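Local coordinates for protein ribonuclease J (Methanolobus psychrophilus R15, PDB 5HAB) that probably degrades RNA as a metal-dependent exoribonuclease of the metallo-beta-lactamase and beta-CASP family, here an engineered variant captured with bound RNA, at residues Asp108-Ile113 / Lys135-Ser140; Ile53-Arg58 / Pro114-Arg119; Glu77-Glu80 / Pro85-Thr88; Ile176-Phe181 / Leu305-Leu310. The protein carries 1 engineered substitution. One frame throughout, in Å; residues are numbered along the deposited sequence.

Contact 1 (Asp108-Ile113 / Lys135-Ser140); sequences DHIGAI and KHQIDS. With nucleotides of chain D.
Gln137 of helix 128-138 reaches across to Ile110. Its CG lies anti to the backbone N (chi1 167°) and the rest of the chain is extended, which brings CD to 4.0 Å from Ile110 O. The same carbonyl accepts a backbone hydrogen bond from Ile113 N at 3.1 Å, which closes a type I beta turn. The side chains of Ile110 and Gln137 cross at a slant, with the amide end next to this carbonyl.

One residue on, Ile138 crosses Ile113 at about a right angle. Their branches meet at a single point, with Ile138 CD1 3.8 Å from Ile113 CG2. At Asp139 the helix ends, and its carboxylate forms a salt bridge with Lys147. Ser140 OG hydrogen-bonds His136 O at 2.6 Å, in the carbonyl plane, though the residue is poorly ordered.

Asp108 and His109 probably close the family's HxHxDH motif, whose second histidine is here the engineered alanine. Asp108 CG lies 3.4 Å from OP2 of A2 of chain D, consistent with the turn following closely on the active site. Helix 107-110 leads into the turn. Ile134 of helix 128-138 and Cys102 of strand 96-102 each touch Ile110 and Ile113.

Contact 2 (Ile53-Arg58 / Pro114-Arg119); sequences IDMGIR and PKLAHR. With SO4 (sulfate ion), chain G.
The methyl end of Met55 is pressed unusually hard against Leu116. Met55 CE lies 3.3 Å from Leu116 CB, tighter than normal van der Waals contact. It is also modelled 3.3 Å from the backbone at Ala117 N. The chain of Met55 is bent at its last torsion, where chi3 is 18°, close to eclipsed. Tightness and bend occur together, so the exact place of this methyl, and both short distances with it, are somewhat doubtful.

Met55 CG sits anti to the carbonyl carbon. CB is directed toward 114-119, and the bent end lays CE against Leu116 and Ala117. The methyl of Ala117 lies beside it, with Ala117 CB 4.0 Å from Met55 CE. One methionine tip thus meets two successive residues, and the side chains of Met55 and Leu116 pass at a slant. All three residues are buried.

At the other end of 53-58, Arg58 extends its chain from CG to NE toward a sulfate, probably from the crystallisation liquor. The sulfur lies in the guanidinium plane, at its edge. Arg58 NH1 and Arg58 NH2 both hydrogen-bond sulfate O2, at 3.2 and 3.1 Å. Arg61 also bonds the sulfate, and Asp60 forms a salt bridge with Arg58 NE.

The contact packs the loop after strand 49-53 on helix 113-116. Backbone hydrogen bonds of Met55 with His109 of helix 107-110 and with Ala112 just after it tie this loop to the segment carrying the motif. Met41 of strand 41-46 touches both Met55 and Leu116, and Ser75 of helix 75-81 touches Leu116.

Contact 3 (Glu77-Glu80 / Pro85-Thr88); sequences ELIE and PDDT
Ile79 carries this contact alone on the helix side, meeting four successive residues of 85-88. Its CB points toward them and there the chain forks. With chi1 at -69°, CG2 is anti to the backbone N and CG1 anti to the carbonyl carbon. The CG2 methyl comes up to the side chain of Asp86, 3.6 Å from Asp86 CG and 3.7 Å from Asp86 CB. CG1 lies 3.7 Å from Pro85 O instead. The terminal CD1 stays near that carbonyl and reaches 4.0 Å from Asp87 OD1.

Ile79 lies across both aspartates at about right angles. Asp86 is held by its own segment: Thr88 OG1 bonds Asp86 OD1 at 2.7 Å from the syn side, 27° out of the carboxylate plane. Thr88 N adds a weak bond to the same oxygen, as in an Asx turn. Asp86 is also the centre of an inverse gamma turn.

Asp87 OD2 is hydrogen-bonded to Tyr120. The contact packs helix 75-81 on the loop that follows it, with its nearest atom about 10 Å from the bound RNA. That loop leads to strand 96-102, and its Ile84 also touches Ile79. Pro85 and Asp87 pack on Leu116 of helix 113-116 and Met41 of strand 41-46.

Contact 4 (Ile176-Phe181 / Leu305-Leu310); sequences IIDTVF and LGYIDL
This is an interdomain contact, part polar and part apolar, between the metallo-beta-lactamase part and the beta-CASP part of the chain. Tyr307 belongs to the loop after helix 293-304. Ile177 and Asp178 lie just before strand 179-186.

The polar half is a weak hydrogen bond from Tyr307 OH to Asp178 OD2. The modelled separation of 2.5 Å is short, so its exact value is doubtful. The carboxylate and ring planes stand 56° apart, and the two side chains cross at about a right angle. Asp178 has a left-handed backbone conformation, and its chi1 of -134° lies away from the usual staggered positions. Both probably help bring the carboxylate to the phenol.

The apolar half is at the root of the tyrosine. Ile177 CD1 rests 3.7 Å from Tyr307 CB and 3.9 Å from Tyr307 CG. Ile177 CG1 lies between the backbone N and the carbonyl carbon (chi1 52°), and the chain runs on extended to that methyl. The tyrosine is therefore touched near both ends, at CB and at its hydroxyl.

Each segment also has local order of its own. Thr179 OG1 bonds Ile176 O at 3.1 Å, from above the carbonyl plane. Gly306, with positive phi, closes helix 293-304 in a Schellman motif and starts the loop.

Helix 128-138 sits beside the junction: Pro128 touches both Asp178 and Tyr307, and Tyr129 touches Ile177. Helix 293-304 adds Ala302 against Ile177 and Ile308. Strand 179-186 is part of the six-stranded mixed sheet, between strands 166-172 and 189-194.

Contacts 1, 2 and 3 form one cluster. Centres of contacts 1 and 2 are about 8 Å apart, those of 2 and 3 about 10 Å. The segments of contacts 1 and 2 alternate along the chain, and probable backbone hydrogen bonds of Met55 with His109 and Ala112 join them. Contact 3 is nested inside the loop closed by contact 2. The cluster borders the seven-stranded mixed sheet, through strands 41-46, 49-53 and 96-102. Contact 4 comes later along the chain, about 31 Å from contact 3 between centres, across the chain's centre. The start of helix 128-138 touches contact 4 and its end forms contact 1, which probably relates the turn after the motif to the beta-CASP junction.

Contact 1 (Asp108-Ile113 / Lys135-Ser140)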
loop_
_atom_site.group_PDB
_atom_site.type_symbol
_atom_site.label_atom_id
_atom_site.label_comp_id
_atom_site.label_asym_id
_atom_site.label_seq_id
_atom_site.Cartn_x
_atom_site.Cartn_y
_atom_site.Cartn_z
ATOM N N ASP B 108 -14.529 17.554 -16.342
ATOM C CA ASP B 108 -14.185 16.327 -17.045
ATOM C C ASP B 108 -15.255 16.015 -18.092
ATOM O O ASP B 108 -15.163 15.013 -18.799
ATOM C CB ASP B 108 -14.006 15.160 -16.068
ATOM C CG ASP B 108 -15.313 14.679 -15.486
ATOM O OD1 ASP B 108 -16.130 15.518 -15.051
ATOM O OD2 ASP B 108 -15.525 13.452 -15.475
ATOM N N HIS B 109 -16.255 16.889 -18.203
ATOM C CA HIS B 109 -17.244 16.783 -19.272
ATOM C C HIS B 109 -17.356 18.030 -20.157
ATOM O O HIS B 109 -17.718 17.921 -21.326
ATOM C CB HIS B 109 -18.619 16.455 -18.693
ATOM C CG HIS B 109 -18.816 15.002 -18.410
ATOM N ND1 HIS B 109 -20.054 14.451 -18.162
ATOM C CD2 HIS B 109 -17.927 13.985 -18.330
ATOM C CE1 HIS B 109 -19.919 13.154 -17.941
ATOM N NE2 HIS B 109 -18.638 12.847 -18.038
ATOM N N ILE B 110 -17.047 19.211 -19.629
ATOM C CA ILE B 110 -17.155 20.420 -20.446
ATOM C C ILE B 110 -15.868 21.227 -20.479
ATOM O O ILE B 110 -15.819 22.279 -21.108
ATOM C CB ILE B 110 -18.318 21.323 -19.981
ATOM C CG1 ILE B 110 -18.001 21.969 -18.628
ATOM C CG2 ILE B 110 -19.627 20.550 -19.955
ATOM C CD1 ILE B 110 -18.921 23.121 -18.279
ATOM N N GLY B 111 -14.824 20.736 -19.820
ATOM C CA GLY B 111 -13.572 21.470 -19.739
ATOM C C GLY B 111 -12.892 21.777 -21.064
ATOM O O GLY B 111 -12.133 22.741 -21.164
ATOM N N ALA B 112 -13.162 20.967 -22.085
ATOM C CA ALA B 112 -12.555 21.168 -23.400
ATOM C C ALA B 112 -13.546 21.744 -24.416
ATOM O O ALA B 112 -13.192 21.935 -25.579
ATOM C CB ALA B 112 -11.969 19.866 -23.925
ATOM N N ILE B 113 -14.787 21.984 -23.988
ATOM C CA ILE B 113 -15.793 22.613 -24.852
ATOM C C ILE B 113 -15.255 23.872 -25.559
ATOM O O ILE B 113 -15.316 23.943 -26.789
ATOM C CB ILE B 113 -17.089 22.934 -24.069
ATOM C CG1 ILE B 113 -17.896 21.660 -23.804
ATOM C CG2 ILE B 113 -17.937 23.943 -24.826
ATOM C CD1 ILE B 113 -18.504 21.055 -25.045
ATOM N N LYS B 135 -22.513 28.271 -21.105
ATOM C CA LYS B 135 -22.610 29.652 -21.587
ATOM C C LYS B 135 -21.655 30.584 -20.859
ATOM O O LYS B 135 -20.912 31.335 -21.494
ATOM C CB LYS B 135 -24.033 30.208 -21.458
ATOM C CG LYS B 135 -25.045 29.588 -22.378
ATOM C CD LYS B 135 -26.393 30.263 -22.224
ATOM C CE LYS B 135 -27.460 29.523 -23.002
ATOM N NZ LYS B 135 -28.811 30.105 -22.789
ATOM N N HIS B 136 -21.675 30.532 -19.529
ATOM C CA HIS B 136 -20.809 31.393 -18.733
ATOM C C HIS B 136 -19.345 31.133 -19.061
ATOM O O HIS B 136 -18.519 32.036 -18.977
ATOM C CB HIS B 136 -21.068 31.202 -17.235
ATOM C CG HIS B 136 -22.405 31.710 -16.790
ATOM N ND1 HIS B 136 -22.879 31.543 -15.506
ATOM C CD2 HIS B 136 -23.375 32.369 -17.467
ATOM C CE1 HIS B 136 -24.084 32.082 -15.411
ATOM N NE2 HIS B 136 -24.406 32.589 -16.588
ATOM N N GLN B 137 -19.028 29.902 -19.444
ATOM C CA GLN B 137 -17.647 29.562 -19.757
ATOM C C GLN B 137 -17.241 30.042 -21.156
ATOM O O GLN B 137 -16.151 30.580 -21.333
ATOM C CB GLN B 137 -17.435 28.058 -19.621
ATOM C CG GLN B 137 -16.147 27.549 -20.219
ATOM C CD GLN B 137 -15.897 26.099 -19.868
ATOM O OE1 GLN B 137 -16.327 25.193 -20.583
ATOM N NE2 GLN B 137 -15.198 25.869 -18.760
ATOM N N ILE B 138 -18.101 29.809 -22.147
ATOM C CA ILE B 138 -17.841 30.232 -23.524
ATOM C C ILE B 138 -17.580 31.734 -23.594
ATOM O O ILE B 138 -16.683 32.192 -24.308
ATOM C CB ILE B 138 -19.009 29.842 -24.457
ATOM C CG1 ILE B 138 -19.098 28.320 -24.605
ATOM C CG2 ILE B 138 -18.857 30.504 -25.817
ATOM C CD1 ILE B 138 -17.879 27.701 -25.245
ATOM N N ASP B 139 -18.364 32.495 -22.832
ATOM C CA ASP B 139 -18.206 33.943 -22.746
ATOM C C ASP B 139 -17.036 34.314 -21.837
ATOM O O ASP B 139 -17.109 35.286 -21.087
ATOM C CB ASP B 139 -19.493 34.607 -22.244
ATOM C CG ASP B 139 -20.722 34.176 -23.029
ATOM O OD1 ASP B 139 -20.562 33.705 -24.178
ATOM O OD2 ASP B 139 -21.849 34.316 -22.501
ATOM N N SER B 140 -15.967 33.528 -21.892
ATOM C CA SER B 140 -14.820 33.746 -21.023
ATOM C C SER B 140 -13.528 33.324 -21.712
ATOM O O SER B 140 -12.633 32.756 -21.085
ATOM C CB SER B 140 -14.988 32.983 -19.705
ATOM O OG SER B 140 -16.238 33.265 -19.095
ATOM P P A D 2 -14.359 14.110 -11.285
ATOM O OP1 A D 2 -15.490 13.156 -11.427
ATOM O OP2 A D 2 -13.839 14.827 -12.476
ATOM O "O5'" A D 2 -14.780 15.182 -10.181
ATOM C "C5'" A D 2 -14.699 16.575 -10.450
ATOM C "C4'" A D 2 -13.834 17.296 -9.446
ATOM O "O4'" A D 2 -12.730 16.445 -9.043
ATOM C "C3'" A D 2 -13.170 18.571 -9.948
ATOM O "O3'" A D 2 -14.028 19.698 -9.882
ATOM C "C2'" A D 2 -11.934 18.690 -9.063
ATOM O "O2'" A D 2 -12.260 19.277 -7.812
ATOM C "C1'" A D 2 -11.569 17.221 -8.837
ATOM N N9 A D 2 -10.514 16.740 -9.750
ATOM C C8 A D 2 -10.618 15.730 -10.676
ATOM N N7 A D 2 -9.510 15.495 -11.335
ATOM C C5 A D 2 -8.609 16.403 -10.799
ATOM C C6 A D 2 -7.254 16.658 -11.078
ATOM N N6 A D 2 -6.551 15.994 -12.001
ATOM N N1 A D 2 -6.645 17.633 -10.365
ATOM C C2 A D 2 -7.356 18.296 -9.440
ATOM N N3 A D 2 -8.632 18.146 -9.089
ATOM C C4 A D 2 -9.208 17.168 -9.811
#

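Contact 2 (Ile53-Arg58 / Pro114-Arg119)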
loop_
_atom_site.group_PDB
_atom_site.type_symbol
_atom_site.label_atom_id
_atom_site.label_comp_id
_atom_site.label_asym_id
_atom_site.label_seq_id
_atom_site.Cartn_x
_atom_site.Cartn_y
_atom_site.Cartn_z
ATOM N N ILE B 53 -20.632 13.070 -27.386
ATOM C CA ILE B 53 -21.019 13.098 -25.982
ATOM C C ILE B 53 -19.814 13.482 -25.124
ATOM O O ILE B 53 -18.805 12.755 -25.066
ATOM C CB ILE B 53 -21.614 11.760 -25.525
ATOM C CG1 ILE B 53 -22.702 11.293 -26.495
ATOM C CG2 ILE B 53 -22.194 11.898 -24.131
ATOM C CD1 ILE B 53 -23.460 10.061 -26.012
ATOM N N ASP B 54 -19.936 14.664 -24.519
ATOM C CA ASP B 54 -18.987 15.231 -23.562
ATOM C C ASP B 54 -17.646 15.585 -24.197
ATOM O O ASP B 54 -17.209 14.957 -25.155
ATOM C CB ASP B 54 -18.789 14.275 -22.378
ATOM C CG ASP B 54 -20.046 14.138 -21.526
ATOM O OD1 ASP B 54 -20.726 15.163 -21.292
ATOM O OD2 ASP B 54 -20.363 13.010 -21.094
ATOM N N MET B 55 -17.006 16.610 -23.647
ATOM C CA MET B 55 -15.713 17.081 -24.114
ATOM C C MET B 55 -14.938 17.574 -22.891
ATOM O O MET B 55 -14.953 18.766 -22.569
ATOM C CB MET B 55 -15.868 18.207 -25.148
ATOM C CG MET B 55 -16.662 17.826 -26.401
ATOM S SD MET B 55 -16.669 19.088 -27.696
ATOM C CE MET B 55 -15.284 20.063 -27.173
ATOM N N GLY B 56 -14.257 16.656 -22.212
ATOM C CA GLY B 56 -13.624 16.973 -20.942
ATOM C C GLY B 56 -12.159 17.345 -21.004
ATOM O O GLY B 56 -11.525 17.245 -22.052
ATOM N N ILE B 57 -11.624 17.803 -19.877
ATOM C CA ILE B 57 -10.204 18.112 -19.778
ATOM C C ILE B 57 -9.561 17.242 -18.691
ATOM O O ILE B 57 -10.232 16.835 -17.741
ATOM C CB ILE B 57 -9.988 19.624 -19.515
ATOM C CG1 ILE B 57 -8.512 19.999 -19.654
ATOM C CG2 ILE B 57 -10.533 20.023 -18.154
ATOM C CD1 ILE B 57 -8.245 21.477 -19.557
ATOM N N ARG B 58 -8.272 16.939 -18.848
ATOM C CA ARG B 58 -7.503 16.228 -17.826
ATOM C C ARG B 58 -6.503 17.187 -17.173
ATOM O O ARG B 58 -5.540 17.616 -17.806
ATOM C CB ARG B 58 -6.772 15.026 -18.431
ATOM C CG ARG B 58 -5.920 14.261 -17.437
ATOM C CD ARG B 58 -5.088 13.168 -18.105
ATOM N NE ARG B 58 -4.265 12.460 -17.125
ATOM C CZ ARG B 58 -3.422 11.472 -17.414
ATOM N NH1 ARG B 58 -3.281 11.052 -18.665
ATOM N NH2 ARG B 58 -2.724 10.900 -16.443
ATOM N N PRO B 114 -14.686 24.840 -24.805
ATOM C CA PRO B 114 -14.224 26.067 -25.466
ATOM C C PRO B 114 -13.059 25.874 -26.427
ATOM O O PRO B 114 -12.679 26.821 -27.114
ATOM C CB PRO B 114 -13.780 26.956 -24.294
ATOM C CG PRO B 114 -14.400 26.365 -23.093
ATOM C CD PRO B 114 -14.445 24.907 -23.352
ATOM N N LYS B 115 -12.488 24.678 -26.472
ATOM C CA LYS B 115 -11.309 24.461 -27.293
ATOM C C LYS B 115 -11.600 23.647 -28.556
ATOM O O LYS B 115 -10.903 23.786 -29.561
ATOM C CB LYS B 115 -10.221 23.773 -26.465
ATOM C CG LYS B 115 -9.337 24.747 -25.696
ATOM C CD LYS B 115 -9.022 25.979 -26.529
ATOM C CE LYS B 115 -8.415 27.085 -25.686
ATOM N NZ LYS B 115 -7.043 26.743 -25.229
ATOM N N LEU B 116 -12.631 22.808 -28.513
ATOM C CA LEU B 116 -12.909 21.910 -29.630
ATOM C C LEU B 116 -14.323 22.069 -30.202
ATOM O O LEU B 116 -14.559 21.724 -31.360
ATOM C CB LEU B 116 -12.694 20.452 -29.207
ATOM C CG LEU B 116 -11.334 20.024 -28.660
ATOM C CD1 LEU B 116 -11.419 18.612 -28.108
ATOM C CD2 LEU B 116 -10.265 20.115 -29.728
ATOM N N ALA B 117 -15.265 22.558 -29.397
ATOM C CA ALA B 117 -16.661 22.584 -29.835
ATOM C C ALA B 117 -16.896 23.520 -31.029
ATOM O O ALA B 117 -17.756 23.254 -31.872
ATOM C CB ALA B 117 -17.567 22.977 -28.689
ATOM N N HIS B 118 -16.116 24.594 -31.115
ATOM C CA HIS B 118 -16.350 25.626 -32.125
ATOM C C HIS B 118 -15.996 25.166 -33.538
ATOM O O HIS B 118 -16.281 25.866 -34.507
ATOM C CB HIS B 118 -15.571 26.903 -31.785
ATOM C CG HIS B 118 -14.085 26.731 -31.795
ATOM N ND1 HIS B 118 -13.353 26.632 -32.958
ATOM C CD2 HIS B 118 -13.190 26.659 -30.781
ATOM C CE1 HIS B 118 -12.073 26.492 -32.661
ATOM N NE2 HIS B 118 -11.947 26.507 -31.346
ATOM N N ARG B 119 -15.352 24.009 -33.652
ATOM C CA ARG B 119 -14.987 23.466 -34.957
ATOM C C ARG B 119 -16.087 22.609 -35.570
ATOM O O ARG B 119 -16.000 22.218 -36.733
ATOM C CB ARG B 119 -13.698 22.654 -34.854
ATOM C CG ARG B 119 -12.468 23.523 -34.751
ATOM C CD ARG B 119 -11.195 22.717 -34.873
ATOM N NE ARG B 119 -10.046 23.548 -34.539
ATOM C CZ ARG B 119 -9.482 23.582 -33.339
ATOM N NH1 ARG B 119 -9.977 22.836 -32.359
ATOM N NH2 ARG B 119 -8.439 24.368 -33.113
HETATM S S SO4 G . -0.200 8.556 -17.113
HETATM O O1 SO4 G . 0.480 9.845 -17.196
HETATM O O2 SO4 G . -1.376 8.575 -17.982
HETATM O O3 SO4 G . -0.596 8.314 -15.723
HETATM O O4 SO4 G . 0.710 7.507 -17.566
#

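Contact 3 (Glu77-Glu80 / Pro85-Thr88)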
loop_
_atom_site.group_PDB
_atom_site.type_symbol
_atom_site.label_atom_id
_atom_site.label_comp_id
_atom_site.label_asym_id
_atom_site.label_seq_id
_atom_site.Cartn_x
_atom_site.Cartn_y
_atom_site.Cartn_z
ATOM N N GLU B 77 -1.902 22.126 -29.055
ATOM C CA GLU B 77 -0.848 22.017 -28.060
ATOM C C GLU B 77 -1.402 21.274 -26.848
ATOM O O GLU B 77 -0.732 20.423 -26.255
ATOM C CB GLU B 77 -0.335 23.403 -27.672
ATOM C CG GLU B 77 0.635 23.427 -26.508
ATOM C CD GLU B 77 1.164 24.823 -26.229
ATOM O OE1 GLU B 77 2.011 24.973 -25.323
ATOM O OE2 GLU B 77 0.725 25.775 -26.914
ATOM N N LEU B 78 -2.651 21.576 -26.518
ATOM C CA LEU B 78 -3.349 20.885 -25.452
ATOM C C LEU B 78 -3.527 19.409 -25.797
ATOM O O LEU B 78 -3.443 18.557 -24.927
ATOM C CB LEU B 78 -4.702 21.537 -25.188
ATOM C CG LEU B 78 -4.692 22.877 -24.455
ATOM C CD1 LEU B 78 -6.073 23.498 -24.507
ATOM C CD2 LEU B 78 -4.248 22.694 -23.013
ATOM N N ILE B 79 -3.752 19.106 -27.071
ATOM C CA ILE B 79 -3.896 17.720 -27.496
ATOM C C ILE B 79 -2.561 16.997 -27.362
ATOM O O ILE B 79 -2.514 15.855 -26.899
ATOM C CB ILE B 79 -4.433 17.621 -28.930
ATOM C CG1 ILE B 79 -5.889 18.075 -28.983
ATOM C CG2 ILE B 79 -4.334 16.197 -29.436
ATOM C CD1 ILE B 79 -6.478 18.048 -30.371
ATOM N N GLU B 80 -1.477 17.664 -27.753
ATOM C CA GLU B 80 -0.137 17.090 -27.612
ATOM C C GLU B 80 0.203 16.832 -26.143
ATOM O O GLU B 80 0.896 15.867 -25.827
ATOM C CB GLU B 80 0.921 17.998 -28.247
ATOM C CG GLU B 80 0.804 18.133 -29.764
ATOM C CD GLU B 80 1.795 19.133 -30.347
ATOM O OE1 GLU B 80 2.793 19.453 -29.668
ATOM O OE2 GLU B 80 1.575 19.601 -31.486
ATOM N N PRO B 85 -9.098 15.838 -25.358
ATOM C CA PRO B 85 -9.196 14.686 -26.259
ATOM C C PRO B 85 -8.700 14.978 -27.666
ATOM O O PRO B 85 -8.912 16.068 -28.190
ATOM C CB PRO B 85 -10.699 14.360 -26.260
ATOM C CG PRO B 85 -11.364 15.511 -25.634
ATOM C CD PRO B 85 -10.393 16.172 -24.746
ATOM N N ASP B 86 -8.030 13.995 -28.255
ATOM C CA ASP B 86 -7.521 14.099 -29.612
ATOM C C ASP B 86 -8.641 13.817 -30.599
ATOM O O ASP B 86 -8.812 12.685 -31.042
ATOM C CB ASP B 86 -6.371 13.120 -29.822
ATOM C CG ASP B 86 -5.687 13.298 -31.157
ATOM O OD1 ASP B 86 -6.148 14.120 -31.974
ATOM O OD2 ASP B 86 -4.678 12.604 -31.387
ATOM N N ASP B 87 -9.383 14.853 -30.965
ATOM C CA ASP B 87 -10.536 14.680 -31.835
ATOM C C ASP B 87 -10.196 14.800 -33.323
ATOM O O ASP B 87 -11.093 14.809 -34.162
ATOM C CB ASP B 87 -11.628 15.683 -31.461
ATOM C CG ASP B 87 -11.261 17.105 -31.811
ATOM O OD1 ASP B 87 -10.054 17.407 -31.941
ATOM O OD2 ASP B 87 -12.190 17.925 -31.949
ATOM N N THR B 88 -8.910 14.886 -33.652
ATOM C CA THR B 88 -8.501 14.920 -35.054
ATOM C C THR B 88 -8.919 13.627 -35.758
ATOM O O THR B 88 -9.201 13.624 -36.960
ATOM C CB THR B 88 -6.976 15.121 -35.207
ATOM O OG1 THR B 88 -6.280 14.002 -34.646
ATOM C CG2 THR B 88 -6.529 16.398 -34.507
#

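Contact 4 (Ile176-Phe181 / Leu305-Leu310)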
loop_
_atom_site.group_PDB
_atom_site.type_symbol
_atom_site.label_atom_id
_atom_site.label_comp_id
_atom_site.label_asym_id
_atom_site.label_seq_id
_atom_site.Cartn_x
_atom_site.Cartn_y
_atom_site.Cartn_z
ATOM N N ILE B 176 -22.413 16.511 -8.986
ATOM C CA ILE B 176 -22.875 17.807 -9.458
ATOM C C ILE B 176 -24.342 17.640 -9.823
ATOM O O ILE B 176 -24.775 16.559 -10.234
ATOM C CB ILE B 176 -22.031 18.344 -10.640
ATOM C CG1 ILE B 176 -22.443 19.780 -10.984
ATOM C CG2 ILE B 176 -22.158 17.443 -11.861
ATOM C CD1 ILE B 176 -21.636 20.421 -12.106
ATOM N N ILE B 177 -25.112 18.705 -9.633
ATOM C CA ILE B 177 -26.548 18.660 -9.845
ATOM C C ILE B 177 -26.863 18.589 -11.335
ATOM O O ILE B 177 -26.051 19.005 -12.171
ATOM C CB ILE B 177 -27.232 19.872 -9.194
ATOM C CG1 ILE B 177 -26.556 21.167 -9.647
ATOM C CG2 ILE B 177 -27.181 19.758 -7.680
ATOM C CD1 ILE B 177 -27.251 22.422 -9.167
ATOM N N ASP B 178 -28.045 18.059 -11.644
ATOM C CA ASP B 178 -28.580 17.993 -13.004
ATOM C C ASP B 178 -27.698 17.157 -13.940
ATOM O O ASP B 178 -27.250 17.634 -14.984
ATOM C CB ASP B 178 -28.771 19.403 -13.574
ATOM C CG ASP B 178 -30.119 19.583 -14.258
ATOM O OD1 ASP B 178 -30.884 18.599 -14.350
ATOM O OD2 ASP B 178 -30.419 20.713 -14.698
ATOM N N THR B 179 -27.457 15.907 -13.552
ATOM C CA THR B 179 -26.705 14.965 -14.379
ATOM C C THR B 179 -27.657 13.960 -15.033
ATOM O O THR B 179 -28.636 13.523 -14.413
ATOM C CB THR B 179 -25.633 14.219 -13.551
ATOM O OG1 THR B 179 -24.711 15.167 -12.996
ATOM C CG2 THR B 179 -24.860 13.243 -14.421
ATOM N N VAL B 180 -27.385 13.606 -16.288
ATOM C CA VAL B 180 -28.274 12.705 -17.022
ATOM C C VAL B 180 -27.547 11.532 -17.698
ATOM O O VAL B 180 -26.396 11.654 -18.124
ATOM C CB VAL B 180 -29.084 13.494 -18.078
ATOM C CG1 VAL B 180 -29.991 14.514 -17.404
ATOM C CG2 VAL B 180 -28.155 14.183 -19.078
ATOM N N PHE B 181 -28.227 10.389 -17.772
ATOM C CA PHE B 181 -27.935 9.380 -18.779
ATOM C C PHE B 181 -28.467 9.922 -20.093
ATOM O O PHE B 181 -29.502 10.602 -20.110
ATOM C CB PHE B 181 -28.615 8.032 -18.489
ATOM C CG PHE B 181 -28.115 7.318 -17.257
ATOM C CD1 PHE B 181 -27.048 7.798 -16.525
ATOM C CD2 PHE B 181 -28.717 6.134 -16.853
ATOM C CE1 PHE B 181 -26.607 7.127 -15.404
ATOM C CE2 PHE B 181 -28.278 5.457 -15.738
ATOM C CZ PHE B 181 -27.222 5.953 -15.011
ATOM N N LEU B 305 -30.916 29.975 -10.930
ATOM C CA LEU B 305 -31.796 29.085 -11.687
ATOM C C LEU B 305 -32.711 28.297 -10.761
ATOM O O LEU B 305 -33.491 27.457 -11.212
ATOM C CB LEU B 305 -30.995 28.127 -12.575
ATOM C CG LEU B 305 -30.345 28.646 -13.865
ATOM C CD1 LEU B 305 -29.349 29.764 -13.631
ATOM C CD2 LEU B 305 -29.679 27.496 -14.605
ATOM N N GLY B 306 -32.620 28.579 -9.466
ATOM C CA GLY B 306 -33.537 28.000 -8.502
ATOM C C GLY B 306 -33.268 26.565 -8.092
ATOM O O GLY B 306 -34.192 25.845 -7.719
ATOM N N TYR B 307 -32.011 26.137 -8.160
ATOM C CA TYR B 307 -31.666 24.783 -7.732
ATOM C C TYR B 307 -31.421 24.717 -6.221
ATOM O O TYR B 307 -31.716 23.707 -5.585
ATOM C CB TYR B 307 -30.445 24.270 -8.501
ATOM C CG TYR B 307 -30.774 23.856 -9.918
ATOM C CD1 TYR B 307 -31.351 22.622 -10.182
ATOM C CD2 TYR B 307 -30.508 24.697 -10.992
ATOM C CE1 TYR B 307 -31.659 22.234 -11.473
ATOM C CE2 TYR B 307 -30.812 24.316 -12.291
ATOM C CZ TYR B 307 -31.387 23.083 -12.524
ATOM O OH TYR B 307 -31.694 22.695 -13.808
ATOM N N ILE B 308 -30.884 25.789 -5.651
ATOM C CA ILE B 308 -30.697 25.866 -4.205
ATOM C C ILE B 308 -31.280 27.144 -3.633
ATOM O O ILE B 308 -31.273 28.192 -4.282
ATOM C CB ILE B 308 -29.224 25.770 -3.806
ATOM C CG1 ILE B 308 -28.370 26.660 -4.708
ATOM C CG2 ILE B 308 -28.776 24.323 -3.799
ATOM C CD1 ILE B 308 -27.150 27.210 -4.024
ATOM N N ASP B 309 -31.774 27.048 -2.403
ATOM C CA ASP B 309 -32.238 28.218 -1.677
ATOM C C ASP B 309 -31.142 28.669 -0.715
ATOM O O ASP B 309 -30.498 27.844 -0.068
ATOM C CB ASP B 309 -33.528 27.902 -0.917
ATOM C CG ASP B 309 -34.277 29.151 -0.494
ATOM O OD1 ASP B 309 -34.044 30.221 -1.096
ATOM O OD2 ASP B 309 -35.098 29.060 0.443
ATOM N N LEU B 310 -30.927 29.977 -0.632
ATOM C CA LEU B 310 -29.921 30.526 0.269
ATOM C C LEU B 310 -30.549 31.463 1.298
ATOM O O LEU B 310 -31.411 32.274 0.962
ATOM C CB LEU B 310 -28.841 31.267 -0.519
ATOM C CG LEU B 310 -27.960 30.421 -1.440
ATOM C CD1 LEU B 310 -26.962 31.304 -2.173
ATOM C CD2 LEU B 310 -27.246 29.325 -0.657
#